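Local coordinates for homocysteine S-methyltransferase (Escherichia coli, PDB 5DMM), which transfers a methyl group from S-methylmethionine, or less efficiently from S-adenosylmethionine, to homocysteine, yielding methionine in a zinc-dependent reaction, at residues Y59-Q64 and A301-L306; R153-L158 and T184-A189; A238-H243 and Q285-R290. All blocks are in the same frame, centred on the assembly; numbering follows the deposited sequence.

How the interactions relate
The three contacts lie in the outer layer of one TIM barrel, around a centre that holds homocysteine and zinc. Interaction 1 joins helix 48-61, near the start of the barrel, to helix 300-309 at its end; the residues of interactions 2 and 3 fall between its two segments in sequence. Interactions 1 and 2 lie on opposite sides of the chain's centre, their centres about 28 Å apart. Interaction 3 is nearer to interaction 1, with nearest atoms about 7 Å apart, consistent with strand 289-292 and helix 300-309 following each other in the chain. In interaction 1 the I303 side chain lies about 11 Å from homocysteine, whereas interactions 2 and 3 lie away from the annotated sites.

Interaction 1 (Y59-Q64 and A301-L306)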
loop_
_atom_site.group_PDB
_atom_site.type_symbol
_atom_site.label_atom_id
_atom_site.label_comp_id
_atom_site.label_asym_id
_atom_site.label_seq_id
_atom_site.Cartn_x
_atom_site.Cartn_y
_atom_site.Cartn_z
ATOM N N TYR A 59 -1.099 -3.622 14.582
ATOM C CA TYR A 59 -1.711 -4.939 14.782
ATOM C C TYR A 59 -2.537 -4.943 16.080
ATOM O O TYR A 59 -3.598 -5.550 16.139
ATOM C CB TYR A 59 -0.661 -6.051 14.824
ATOM C CG TYR A 59 -0.068 -6.508 13.491
ATOM C CD1 TYR A 59 -0.875 -6.856 12.402
ATOM C CD2 TYR A 59 1.310 -6.636 13.347
ATOM C CE1 TYR A 59 -0.315 -7.301 11.199
ATOM C CE2 TYR A 59 1.877 -7.085 12.148
ATOM C CZ TYR A 59 1.054 -7.410 11.079
ATOM O OH TYR A 59 1.599 -7.848 9.898
ATOM N N ARG A 60 -2.045 -4.255 17.110
ATOM C CA ARG A 60 -2.774 -4.131 18.370
ATOM C C ARG A 60 -4.085 -3.374 18.188
ATOM O O ARG A 60 -5.090 -3.711 18.812
ATOM C CB ARG A 60 -1.924 -3.428 19.432
ATOM C CG ARG A 60 -0.824 -4.283 20.008
ATOM C CD ARG A 60 -0.049 -3.526 21.083
ATOM N NE ARG A 60 0.805 -4.436 21.833
ATOM C CZ ARG A 60 1.955 -4.090 22.389
ATOM N NH1 ARG A 60 2.399 -2.844 22.271
ATOM N NH2 ARG A 60 2.663 -4.990 23.061
ATOM N N ALA A 61 -4.071 -2.363 17.323
ATOM C CA ALA A 61 -5.251 -1.545 17.074
ATOM C C ALA A 61 -6.305 -2.296 16.253
ATOM O O ALA A 61 -7.449 -1.852 16.143
ATOM C CB ALA A 61 -4.856 -0.261 16.376
ATOM N N GLY A 62 -5.918 -3.426 15.669
ATOM C CA GLY A 62 -6.859 -4.237 14.924
ATOM C C GLY A 62 -6.498 -4.489 13.474
ATOM O O GLY A 62 -7.215 -5.216 12.782
ATOM N N ALA A 63 -5.399 -3.896 13.000
ATOM C CA ALA A 63 -4.956 -4.127 11.626
ATOM C C ALA A 63 -4.684 -5.607 11.397
ATOM O O ALA A 63 -4.107 -6.272 12.246
ATOM C CB ALA A 63 -3.694 -3.306 11.310
ATOM N N GLN A 64 -5.095 -6.123 10.243
ATOM C CA GLN A 64 -4.791 -7.502 9.904
ATOM C C GLN A 64 -3.783 -7.574 8.765
ATOM O O GLN A 64 -3.380 -8.663 8.350
ATOM C CB GLN A 64 -6.077 -8.253 9.548
ATOM C CG GLN A 64 -7.056 -8.237 10.714
ATOM C CD GLN A 64 -8.487 -8.457 10.284
ATOM O OE1 GLN A 64 -9.161 -7.528 9.833
ATOM N NE2 GLN A 64 -8.964 -9.683 10.432
ATOM N N ALA A 301 -5.244 5.258 16.047
ATOM C CA ALA A 301 -6.554 5.661 16.577
ATOM C C ALA A 301 -7.644 5.437 15.532
ATOM O O ALA A 301 -8.750 5.015 15.864
ATOM C CB ALA A 301 -6.541 7.110 17.022
ATOM N N ASP A 302 -7.327 5.718 14.269
ATOM C CA ASP A 302 -8.279 5.496 13.177
ATOM C C ASP A 302 -8.580 4.017 12.981
ATOM O O ASP A 302 -9.735 3.642 12.742
ATOM C CB ASP A 302 -7.756 6.084 11.866
ATOM C CG ASP A 302 -7.535 7.580 11.942
ATOM O OD1 ASP A 302 -8.526 8.336 11.819
ATOM O OD2 ASP A 302 -6.369 8.008 12.107
ATOM N N ILE A 303 -7.542 3.185 13.062
ATOM C CA ILE A 303 -7.696 1.737 12.918
ATOM C C ILE A 303 -8.521 1.179 14.081
ATOM O O ILE A 303 -9.395 0.328 13.894
ATOM C CB ILE A 303 -6.314 1.038 12.842
ATOM C CG1 ILE A 303 -5.540 1.581 11.641
ATOM C CG2 ILE A 303 -6.475 -0.464 12.715
ATOM C CD1 ILE A 303 -6.352 1.508 10.344
ATOM N N ALA A 304 -8.247 1.670 15.284
ATOM C CA ALA A 304 -9.014 1.275 16.466
ATOM C C ALA A 304 -10.491 1.638 16.305
ATOM O O ALA A 304 -11.385 0.846 16.624
ATOM C CB ALA A 304 -8.428 1.933 17.712
ATOM N N ALA A 305 -10.755 2.827 15.779
ATOM C CA ALA A 305 -12.136 3.231 15.522
ATOM C C ALA A 305 -12.814 2.332 14.479
ATOM O O ALA A 305 -13.987 1.995 14.616
ATOM C CB ALA A 305 -12.191 4.686 15.074
ATOM N N LEU A 306 -12.081 1.941 13.443
ATOM C CA LEU A 306 -12.652 1.079 12.404
ATOM C C LEU A 306 -12.981 -0.281 12.978
ATOM O O LEU A 306 -14.025 -0.872 12.666
ATOM C CB LEU A 306 -11.686 0.929 11.219
ATOM C CG LEU A 306 -11.585 2.120 10.259
ATOM C CD1 LEU A 306 -10.359 1.998 9.387
ATOM C CD2 LEU A 306 -12.829 2.192 9.387
#
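The closure of the TIM barrel's outer layer places the C-terminal end of helix 48-61, which leads into strand 65-67, against helix 300-309, which follows the last barrel strand. A61 and A304 mark the closest backbone approach, with their CA atoms 4.7 Å apart, a spacing possible because both side chains are single methyls. The CA-CB bond of A61 points at the other helix, and its methyl meets I303 CG2 at 4.0 Å. I303 makes most of the apolar contact from its side: CG2 stands anti to its own backbone N and reaches the turn after helix 48-61, while CG1 lies beside that N. The same CG2 methyl sits 3.6 Å from A63 N and also touches the A63 methyl, so one branch spans both flanks of G62. Y58, just ahead of 59-64, also packs on I303.

Between A61 and A63 the helix ends in a Schellman motif. G62 has a positive phi of 122°, and its N bonds back to Y59 O at 3.2 Å. At these backbone angles a side chain at G62 would jam against the carbonyl oxygen of A61, which glycine avoids; a CB there would face helix 300-309 without clashing. No conventional hydrogen bond crosses the interface, so the segments meet here through methyl contacts and one weaker polar approach. In that approach the carbonyl of A61, just before G62, accepts a CA-H...O contact from A304: A304 CA lies 3.5 Å from A61 O, with an angle of 145° at the hydrogen.

Interaction 2 (R153-L158 and T184-A189)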
loop_
_atom_site.group_PDB
_atom_site.type_symbol
_atom_site.label_atom_id
_atom_site.label_comp_id
_atom_site.label_asym_id
_atom_site.label_seq_id
_atom_site.Cartn_x
_atom_site.Cartn_y
_atom_site.Cartn_z
ATOM N N ARG A 153 12.741 -3.683 -6.445
ATOM C CA ARG A 153 11.919 -3.618 -5.232
ATOM C C ARG A 153 10.907 -4.766 -5.200
ATOM O O ARG A 153 10.675 -5.365 -4.145
ATOM C CB ARG A 153 11.203 -2.269 -5.115
ATOM C CG ARG A 153 10.154 -2.231 -3.997
ATOM C CD ARG A 153 9.636 -0.818 -3.769
ATOM N NE ARG A 153 9.143 -0.232 -5.007
ATOM C CZ ARG A 153 8.665 1.002 -5.113
ATOM N NH1 ARG A 153 8.603 1.791 -4.040
ATOM N NH2 ARG A 153 8.242 1.446 -6.292
ATOM N N VAL A 154 10.297 -5.076 -6.339
ATOM C CA VAL A 154 9.396 -6.224 -6.393
ATOM C C VAL A 154 10.138 -7.488 -5.971
ATOM O O VAL A 154 9.652 -8.254 -5.149
ATOM C CB VAL A 154 8.779 -6.416 -7.802
ATOM C CG1 VAL A 154 8.128 -7.779 -7.925
ATOM C CG2 VAL A 154 7.758 -5.307 -8.085
ATOM N N GLU A 155 11.338 -7.692 -6.515
ATOM C CA GLU A 155 12.099 -8.884 -6.180
ATOM C C GLU A 155 12.480 -8.931 -4.698
ATOM O O GLU A 155 12.329 -9.964 -4.046
ATOM C CB GLU A 155 13.334 -8.977 -7.082
ATOM C CG GLU A 155 12.931 -9.425 -8.482
ATOM C CD GLU A 155 14.099 -9.611 -9.455
ATOM O OE1 GLU A 155 15.271 -9.439 -9.058
ATOM O OE2 GLU A 155 13.828 -9.931 -10.634
ATOM N N ALA A 156 12.918 -7.803 -4.157
ATOM C CA ALA A 156 13.364 -7.748 -2.770
ATOM C C ALA A 156 12.208 -7.992 -1.797
ATOM O O ALA A 156 12.374 -8.685 -0.787
ATOM C CB ALA A 156 14.023 -6.406 -2.488
ATOM N N LEU A 157 11.039 -7.441 -2.114
ATOM C CA LEU A 157 9.859 -7.604 -1.257
ATOM C C LEU A 157 9.381 -9.064 -1.251
ATOM O O LEU A 157 9.027 -9.611 -0.204
ATOM C CB LEU A 157 8.723 -6.675 -1.715
ATOM C CG LEU A 157 8.910 -5.162 -1.510
ATOM C CD1 LEU A 157 7.799 -4.381 -2.229
ATOM C CD2 LEU A 157 8.905 -4.770 -0.023
ATOM N N LEU A 158 9.382 -9.699 -2.421
ATOM C CA LEU A 158 8.938 -11.087 -2.520
ATOM C C LEU A 158 9.956 -12.017 -1.853
ATOM O O LEU A 158 9.580 -12.919 -1.094
ATOM C CB LEU A 158 8.710 -11.487 -3.993
ATOM C CG LEU A 158 7.555 -10.776 -4.713
ATOM C CD1 LEU A 158 7.508 -11.112 -6.210
ATOM C CD2 LEU A 158 6.219 -11.105 -4.059
ATOM N N THR A 184 3.709 -10.730 -13.810
ATOM C CA THR A 184 3.589 -12.049 -14.413
ATOM C C THR A 184 4.927 -12.798 -14.441
ATOM O O THR A 184 4.942 -14.026 -14.526
ATOM C CB THR A 184 3.010 -11.970 -15.863
ATOM O OG1 THR A 184 3.933 -11.295 -16.732
ATOM C CG2 THR A 184 1.676 -11.232 -15.857
ATOM N N ALA A 185 6.043 -12.070 -14.332
ATOM C CA ALA A 185 7.351 -12.704 -14.293
ATOM C C ALA A 185 7.653 -13.312 -12.919
ATOM O O ALA A 185 8.705 -13.938 -12.737
ATOM C CB ALA A 185 8.433 -11.707 -14.681
ATOM N N TYR A 186 6.741 -13.110 -11.962
ATOM C CA TYR A 186 6.840 -13.668 -10.599
ATOM C C TYR A 186 5.538 -14.374 -10.278
ATOM O O TYR A 186 4.668 -13.807 -9.611
ATOM C CB TYR A 186 7.128 -12.564 -9.565
ATOM C CG TYR A 186 8.287 -11.730 -10.009
ATOM C CD1 TYR A 186 8.089 -10.571 -10.754
ATOM C CD2 TYR A 186 9.589 -12.148 -9.771
ATOM C CE1 TYR A 186 9.158 -9.837 -11.218
ATOM C CE2 TYR A 186 10.660 -11.422 -10.233
ATOM C CZ TYR A 186 10.433 -10.270 -10.955
ATOM O OH TYR A 186 11.495 -9.540 -11.415
ATOM N N PRO A 187 5.384 -15.614 -10.773
ATOM C CA PRO A 187 4.051 -16.237 -10.792
ATOM C C PRO A 187 3.414 -16.459 -9.410
ATOM O O PRO A 187 2.197 -16.601 -9.349
ATOM C CB PRO A 187 4.304 -17.575 -11.494
ATOM C CG PRO A 187 5.546 -17.326 -12.329
ATOM C CD PRO A 187 6.392 -16.429 -11.482
ATOM N N ARG A 188 4.199 -16.461 -8.338
ATOM C CA ARG A 188 3.647 -16.655 -6.996
ATOM C C ARG A 188 3.128 -15.346 -6.393
ATOM O O ARG A 188 2.421 -15.346 -5.386
ATOM C CB ARG A 188 4.704 -17.270 -6.073
ATOM C CG ARG A 188 5.375 -18.517 -6.636
ATOM C CD ARG A 188 4.449 -19.724 -6.612
ATOM N NE ARG A 188 4.329 -20.297 -5.274
ATOM C CZ ARG A 188 3.610 -21.378 -4.984
ATOM N NH1 ARG A 188 3.560 -21.826 -3.738
ATOM N NH2 ARG A 188 2.942 -22.010 -5.939
ATOM N N ALA A 189 3.492 -14.229 -7.006
ATOM C CA ALA A 189 3.143 -12.922 -6.471
ATOM C C ALA A 189 1.650 -12.670 -6.563
ATOM O O ALA A 189 1.004 -13.064 -7.528
ATOM C CB ALA A 189 3.903 -11.819 -7.210
#
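L158 occupies the apolar centre, where helix 143-159 of the TIM barrel meets the loop that leads from helix 173-183 into strand 191-197. Its CD1 methyl is the shared contact point, 3.7 Å from Y186 CB and 3.8 Å from A189 CB, while CD2 also touches the A189 methyl. Both loop residues can reach one leucine because Y186 to A189 form a type I beta turn, closed by a bond from A189 N to Y186 O, and the CB atoms at its two ends point toward the helix. Beneath this layer V154 and L158 also pack on L165 of strand 164-170, which ties the contact to the barrel wall.

One helical turn earlier, V154 meets the aromatic ring from above. CG1, anti to the backbone N, lies 4.3 Å from the Y186 ring centroid and 26° off the ring normal, which identifies a CH-pi contact over the face. At the polar edge E155 CG lies beside its own backbone N, anti to the carbonyl carbon, and the chain runs extended beyond it (chi2 -177°), crossing the tyrosine at about a right angle; E155 CG reaches to 3.5 Å from Y186 CE2. The polar tie is very short: Y186 OH donates to E155 OE2 at 2.5 Å, onto the anti lone pair. An alanine in place of Y186 would remove the ring and hydroxyl, and would probably cost the helix its V154 face contact and its polar tie to this loop.

K89 makes a long, weak ion pair with the other carboxylate oxygen, OE1. E155 OE2 itself lies in the ring plane at the edge of Y186, with the carboxylate turned 72° from the ring.

Interaction 3 (A238-H243 and Q285-R290); sequences ALQHLH and QAAGAR
L239 opens the contact from helix 235-243, its CB pointing toward 285-290 and lying 4.0 Å from A287 CB. Farther out, L239 CD1 reaches the A289 methyl at 4.2 Å, so the leucine spans the turn that separates those two alanines. It also packs on I227, V252 and W284, in the layer between helices and strands. Q240, next in sequence, is exposed: with CG beside the backbone N, it touches A287 CB through CG at 4.0 Å, and the extended chain beyond runs on without a close contact to 285-290. The CA atoms of Q240 and A287 are 5.2 Å apart, the closest pair in the register.

The partner is the helix-to-strand connection of a TIM barrel, where helix 281-286 passes into strand 289-292. A Schellman motif ends the helix, with G288 N bonded to Q285 O, A289 N bonded to W284 O, and G288 at a positive phi of 91°.

H243, a turn beyond L239, lies over this cap. Its CG stands anti to the backbone N (chi1 -174°), which lays one face of the imidazole against the A287-G288 peptide, with A287 C 3.6 Å above the ring plane and offset toward the rim. A287 O approaches H243 CB at 3.2 Å, yet its angle to ND1 is too poor for a hydrogen bond. A CB on G288 would jam against A287 O and stand 2.9 Å from H243 ND1, clashes that glycine avoids.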
loop_
_atom_site.group_PDB
_atom_site.type_symbol
_atom_site.label_atom_id
_atom_site.label_comp_id
_atom_site.label_asym_id
_atom_site.label_seq_id
_atom_site.Cartn_x
_atom_site.Cartn_y
_atom_site.Cartn_z
ATOM N N ALA A 238 -16.071 7.485 -5.656
ATOM C CA ALA A 238 -15.092 6.709 -6.410
ATOM C C ALA A 238 -15.336 5.219 -6.246
ATOM O O ALA A 238 -15.293 4.471 -7.224
ATOM C CB ALA A 238 -13.690 7.058 -5.965
ATOM N N LEU A 239 -15.584 4.789 -5.009
ATOM C CA LEU A 239 -15.849 3.380 -4.738
ATOM C C LEU A 239 -17.128 2.924 -5.408
ATOM O O LEU A 239 -17.185 1.829 -5.958
ATOM C CB LEU A 239 -15.942 3.104 -3.239
ATOM C CG LEU A 239 -14.642 3.109 -2.436
ATOM C CD1 LEU A 239 -14.927 2.921 -0.938
ATOM C CD2 LEU A 239 -13.692 2.029 -2.957
ATOM N N GLN A 240 -18.165 3.754 -5.340
ATOM C CA GLN A 240 -19.442 3.386 -5.957
ATOM C C GLN A 240 -19.267 3.175 -7.455
ATOM O O GLN A 240 -19.881 2.278 -8.029
ATOM C CB GLN A 240 -20.512 4.447 -5.670
ATOM C CG GLN A 240 -21.041 4.377 -4.258
ATOM C CD GLN A 240 -21.888 5.579 -3.870
ATOM O OE1 GLN A 240 -21.845 6.628 -4.520
ATOM N NE2 GLN A 240 -22.663 5.431 -2.794
ATOM N N HIS A 241 -18.410 3.976 -8.085
ATOM C CA HIS A 241 -18.156 3.811 -9.512
ATOM C C HIS A 241 -17.417 2.493 -9.788
ATOM O O HIS A 241 -17.810 1.728 -10.676
ATOM C CB HIS A 241 -17.375 5.009 -10.060
ATOM C CG HIS A 241 -17.153 4.970 -11.545
ATOM N ND1 HIS A 241 -18.181 5.083 -12.459
ATOM C CD2 HIS A 241 -16.020 4.828 -12.274
ATOM C CE1 HIS A 241 -17.688 5.012 -13.685
ATOM N NE2 HIS A 241 -16.380 4.860 -13.601
ATOM N N LEU A 242 -16.361 2.218 -9.019
ATOM C CA LEU A 242 -15.646 0.948 -9.137
ATOM C C LEU A 242 -16.564 -0.249 -8.874
ATOM O O LEU A 242 -16.453 -1.275 -9.525
ATOM C CB LEU A 242 -14.453 0.916 -8.176
ATOM C CG LEU A 242 -13.316 1.880 -8.506
ATOM C CD1 LEU A 242 -12.283 1.880 -7.387
ATOM C CD2 LEU A 242 -12.651 1.474 -9.832
ATOM N N HIS A 243 -17.484 -0.093 -7.927
ATOM C CA HIS A 243 -18.459 -1.119 -7.552
ATOM C C HIS A 243 -19.323 -1.585 -8.739
ATOM O O HIS A 243 -19.779 -2.729 -8.774
ATOM C CB HIS A 243 -19.341 -0.564 -6.423
ATOM C CG HIS A 243 -20.304 -1.548 -5.830
ATOM N ND1 HIS A 243 -19.961 -2.848 -5.528
ATOM C CD2 HIS A 243 -21.605 -1.411 -5.469
ATOM C CE1 HIS A 243 -21.001 -3.468 -5.001
ATOM N NE2 HIS A 243 -22.014 -2.619 -4.955
ATOM N N GLN A 285 -18.449 -0.224 2.845
ATOM C CA GLN A 285 -18.685 -1.657 2.768
ATOM C C GLN A 285 -19.827 -1.953 1.800
ATOM O O GLN A 285 -19.788 -2.935 1.058
ATOM C CB GLN A 285 -19.003 -2.230 4.147
ATOM C CG GLN A 285 -19.310 -3.722 4.145
ATOM C CD GLN A 285 -19.409 -4.309 5.545
ATOM O OE1 GLN A 285 -19.019 -3.673 6.526
ATOM N NE2 GLN A 285 -19.922 -5.535 5.642
ATOM N N ALA A 286 -20.832 -1.085 1.804
ATOM C CA ALA A 286 -21.970 -1.246 0.914
ATOM C C ALA A 286 -21.555 -1.016 -0.537
ATOM O O ALA A 286 -22.264 -1.422 -1.459
ATOM C CB ALA A 286 -23.096 -0.290 1.300
ATOM N N ALA A 287 -20.423 -0.346 -0.738
ATOM C CA ALA A 287 -19.914 -0.096 -2.081
ATOM C C ALA A 287 -18.840 -1.097 -2.484
ATOM O O ALA A 287 -18.113 -0.857 -3.434
ATOM C CB ALA A 287 -19.369 1.323 -2.197
ATOM N N GLY A 288 -18.744 -2.216 -1.771
ATOM C CA GLY A 288 -17.867 -3.303 -2.164
ATOM C C GLY A 288 -16.457 -3.250 -1.597
ATOM O O GLY A 288 -15.609 -4.065 -1.971
ATOM N N ALA A 289 -16.202 -2.304 -0.699
ATOM C CA ALA A 289 -14.887 -2.234 -0.053
ATOM C C ALA A 289 -14.759 -3.394 0.922
ATOM O O ALA A 289 -15.697 -3.677 1.685
ATOM C CB ALA A 289 -14.692 -0.900 0.671
ATOM N N ARG A 290 -13.629 -4.092 0.875
ATOM C CA ARG A 290 -13.372 -5.158 1.843
ATOM C C ARG A 290 -11.970 -5.078 2.464
ATOM O O ARG A 290 -11.631 -5.870 3.339
ATOM C CB ARG A 290 -13.580 -6.522 1.200
ATOM C CG ARG A 290 -15.008 -6.723 0.708
ATOM C CD ARG A 290 -15.272 -8.158 0.279
ATOM N NE ARG A 290 -15.309 -9.054 1.431
ATOM C CZ ARG A 290 -15.378 -10.378 1.352
ATOM N NH1 ARG A 290 -15.425 -10.980 0.165
ATOM N NH2 ARG A 290 -15.395 -11.101 2.465
#